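Local coordinates for DUF3120 domain-containing protein (Bordetella pertussis, PDB 6RGN) that is a type III secretion effector whose N-terminal domain, the part described here, targets membranes and probably binds the phosphoinositide PIP2, at residues R86-S91 / D132-Q137. Numbering follows the deposited sequence.
Sequences RQFQAS and DAYKQQ. With SO4 (sulfate ion), chain C.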
loop_
_atom_site.group_PDB
_atom_site.type_symbol
_atom_site.label_atom_id
_atom_site.label_comp_id
_atom_site.label_asym_id
_atom_site.label_seq_id
_atom_site.Cartn_x
_atom_site.Cartn_y
_atom_site.Cartn_z
ATOM N N ARG A 86 2.067 -5.881 -3.177
ATOM C CA ARG A 86 2.021 -7.142 -3.977
ATOM C C ARG A 86 2.378 -8.375 -3.121
ATOM O O ARG A 86 1.829 -9.492 -3.358
ATOM C CB ARG A 86 3.015 -7.130 -5.133
ATOM C CG ARG A 86 2.909 -5.993 -6.142
ATOM C CD ARG A 86 1.507 -5.618 -6.426
ATOM N NE ARG A 86 1.254 -5.112 -7.778
ATOM C CZ ARG A 86 0.017 -4.804 -8.184
ATOM N NH1 ARG A 86 -0.138 -4.364 -9.439
ATOM N NH2 ARG A 86 -1.017 -4.865 -7.284
ATOM N N GLN A 87 3.324 -8.222 -2.202
ATOM C CA GLN A 87 3.737 -9.354 -1.350
ATOM C C GLN A 87 2.536 -9.705 -0.453
ATOM O O GLN A 87 2.278 -10.891 -0.264
ATOM C CB GLN A 87 5.028 -9.027 -0.575
ATOM C CG GLN A 87 5.737 -10.269 -0.066
ATOM C CD GLN A 87 6.366 -11.056 -1.188
ATOM O OE1 GLN A 87 7.149 -10.509 -1.953
ATOM N NE2 GLN A 87 6.027 -12.324 -1.300
ATOM N N PHE A 88 1.887 -8.725 0.172
ATOM C CA PHE A 88 0.717 -9.019 1.026
ATOM C C PHE A 88 -0.351 -9.769 0.205
ATOM O O PHE A 88 -0.792 -10.816 0.642
ATOM C CB PHE A 88 0.249 -7.777 1.759
ATOM C CG PHE A 88 -0.927 -8.067 2.647
ATOM C CD1 PHE A 88 -0.812 -8.866 3.772
ATOM C CD2 PHE A 88 -2.156 -7.569 2.308
ATOM C CE1 PHE A 88 -1.914 -9.118 4.561
ATOM C CE2 PHE A 88 -3.260 -7.853 3.075
ATOM C CZ PHE A 88 -3.142 -8.648 4.203
ATOM N N GLN A 89 -0.662 -9.272 -0.993
ATOM C CA GLN A 89 -1.642 -9.855 -1.942
ATOM C C GLN A 89 -1.257 -11.282 -2.298
ATOM O O GLN A 89 -2.165 -12.144 -2.387
ATOM C CB GLN A 89 -1.674 -9.041 -3.241
ATOM C CG GLN A 89 -2.463 -7.761 -3.043
ATOM C CD GLN A 89 -2.481 -6.865 -4.255
ATOM O OE1 GLN A 89 -1.470 -6.735 -4.971
ATOM N NE2 GLN A 89 -3.662 -6.335 -4.559
ATOM N N ALA A 90 0.038 -11.530 -2.504
ATOM C CA ALA A 90 0.542 -12.809 -3.047
ATOM C C ALA A 90 0.027 -13.993 -2.208
ATOM O O ALA A 90 -0.411 -14.966 -2.814
ATOM C CB ALA A 90 2.045 -12.775 -3.097
ATOM N N SER A 91 -0.031 -13.844 -0.877
ATOM C CA SER A 91 -0.514 -14.904 0.066
ATOM C C SER A 91 -2.047 -14.957 0.113
ATOM O O SER A 91 -2.586 -15.926 0.648
ATOM C CB SER A 91 0.017 -14.723 1.435
ATOM O OG SER A 91 -0.298 -13.418 1.850
ATOM N N ASP A 132 -5.999 -1.465 8.191
ATOM C CA ASP A 132 -6.622 -1.585 9.528
ATOM C C ASP A 132 -7.708 -2.669 9.492
ATOM O O ASP A 132 -7.837 -3.427 10.472
ATOM C CB ASP A 132 -7.264 -0.271 9.974
ATOM C CG ASP A 132 -6.212 0.723 10.477
ATOM O OD1 ASP A 132 -5.130 0.248 10.875
ATOM O OD2 ASP A 132 -6.495 1.949 10.457
ATOM N N ALA A 133 -8.459 -2.750 8.394
ATOM C CA ALA A 133 -9.576 -3.714 8.259
ATOM C C ALA A 133 -9.011 -5.150 8.176
ATOM O O ALA A 133 -9.607 -6.090 8.729
ATOM C CB ALA A 133 -10.391 -3.382 7.014
ATOM N N TYR A 134 -7.974 -5.348 7.378
ATOM C CA TYR A 134 -7.296 -6.666 7.307
ATOM C C TYR A 134 -6.579 -6.942 8.617
ATOM O O TYR A 134 -6.617 -8.085 9.055
ATOM C CB TYR A 134 -6.284 -6.763 6.165
ATOM C CG TYR A 134 -6.966 -7.012 4.863
ATOM C CD1 TYR A 134 -7.344 -8.282 4.473
ATOM C CD2 TYR A 134 -7.137 -5.964 3.985
ATOM C CE1 TYR A 134 -7.946 -8.494 3.238
ATOM C CE2 TYR A 134 -7.805 -6.150 2.797
ATOM C CZ TYR A 134 -8.163 -7.409 2.400
ATOM O OH TYR A 134 -8.724 -7.526 1.155
ATOM N N LYS A 135 -5.961 -5.946 9.252
ATOM C CA LYS A 135 -5.461 -6.211 10.630
ATOM C C LYS A 135 -6.573 -6.758 11.528
ATOM O O LYS A 135 -6.281 -7.724 12.201
ATOM C CB LYS A 135 -4.800 -5.012 11.298
ATOM C CG LYS A 135 -3.433 -4.668 10.726
ATOM C CD LYS A 135 -2.832 -3.432 11.381
ATOM C CE LYS A 135 -1.501 -3.012 10.773
ATOM N NZ LYS A 135 -0.772 -2.215 11.791
ATOM N N GLN A 136 -7.760 -6.139 11.593
ATOM C CA GLN A 136 -8.891 -6.595 12.448
ATOM C C GLN A 136 -9.231 -8.048 12.092
ATOM O O GLN A 136 -9.374 -8.884 12.990
ATOM C CB GLN A 136 -10.092 -5.664 12.253
ATOM C CG GLN A 136 -11.375 -6.175 12.898
ATOM C CD GLN A 136 -12.569 -5.319 12.549
ATOM O OE1 GLN A 136 -12.408 -4.229 12.018
ATOM N NE2 GLN A 136 -13.771 -5.766 12.906
ATOM N N GLN A 137 -9.404 -8.329 10.813
ATOM C CA GLN A 137 -9.778 -9.676 10.310
ATOM C C GLN A 137 -8.729 -10.719 10.723
ATOM O O GLN A 137 -9.127 -11.864 11.033
ATOM C CB GLN A 137 -9.868 -9.626 8.791
ATOM C CG GLN A 137 -10.284 -10.928 8.144
ATOM C CD GLN A 137 -10.815 -10.637 6.763
ATOM O OE1 GLN A 137 -12.020 -10.377 6.590
ATOM N NE2 GLN A 137 -9.944 -10.739 5.760
HETATM S S SO4 C . -2.556 -3.287 15.660
HETATM O O1 SO4 C . -3.957 -3.614 15.637
HETATM O O2 SO4 C . -1.804 -4.395 15.116
HETATM O O3 SO4 C . -2.144 -3.030 17.012
HETATM O O4 SO4 C . -2.321 -2.125 14.857
#
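Phe88 holds CG anti to its own backbone N (chi1 -179°), and Tyr134 holds CG anti to its carbonyl carbon (chi1 -79°). In both residues the bond from CA to CB points toward the other segment, and the two rings meet between the backbones. The pair is T-shaped (edge-to-face). The edge of Phe88 is directed at one face of Tyr134, with ring centroids 5.6 Å apart and planes at 79°. Phe88 CE2 sits over that face near its rim, 4.2 Å from Tyr134 CG. Phe88 CZ lies 4.2 Å from Tyr134 CB, which approaches the Phe88 ring at a slant. The backbones stay well apart, with 10.4 Å between Phe88 CA and Tyr134 CA. The contact joins helix 76-90, through segment 86-91, to helix 124-140. It is buried, in a helical N-terminal domain without strands. Leu55, Asp93 and Leu99 also touch Tyr134. Its hydroxyl hydrogen-bonds to Met52 O, in the stretch before helix 61-65. Ser91 OG donates to Phe88 O at 2.9 Å. Lys135 extends away from helix 76-90, and its NZ makes a weak 3.4 Å hydrogen bond to O4 of a sulfate, probably from the crystallisation liquor. His139 also binds this ion.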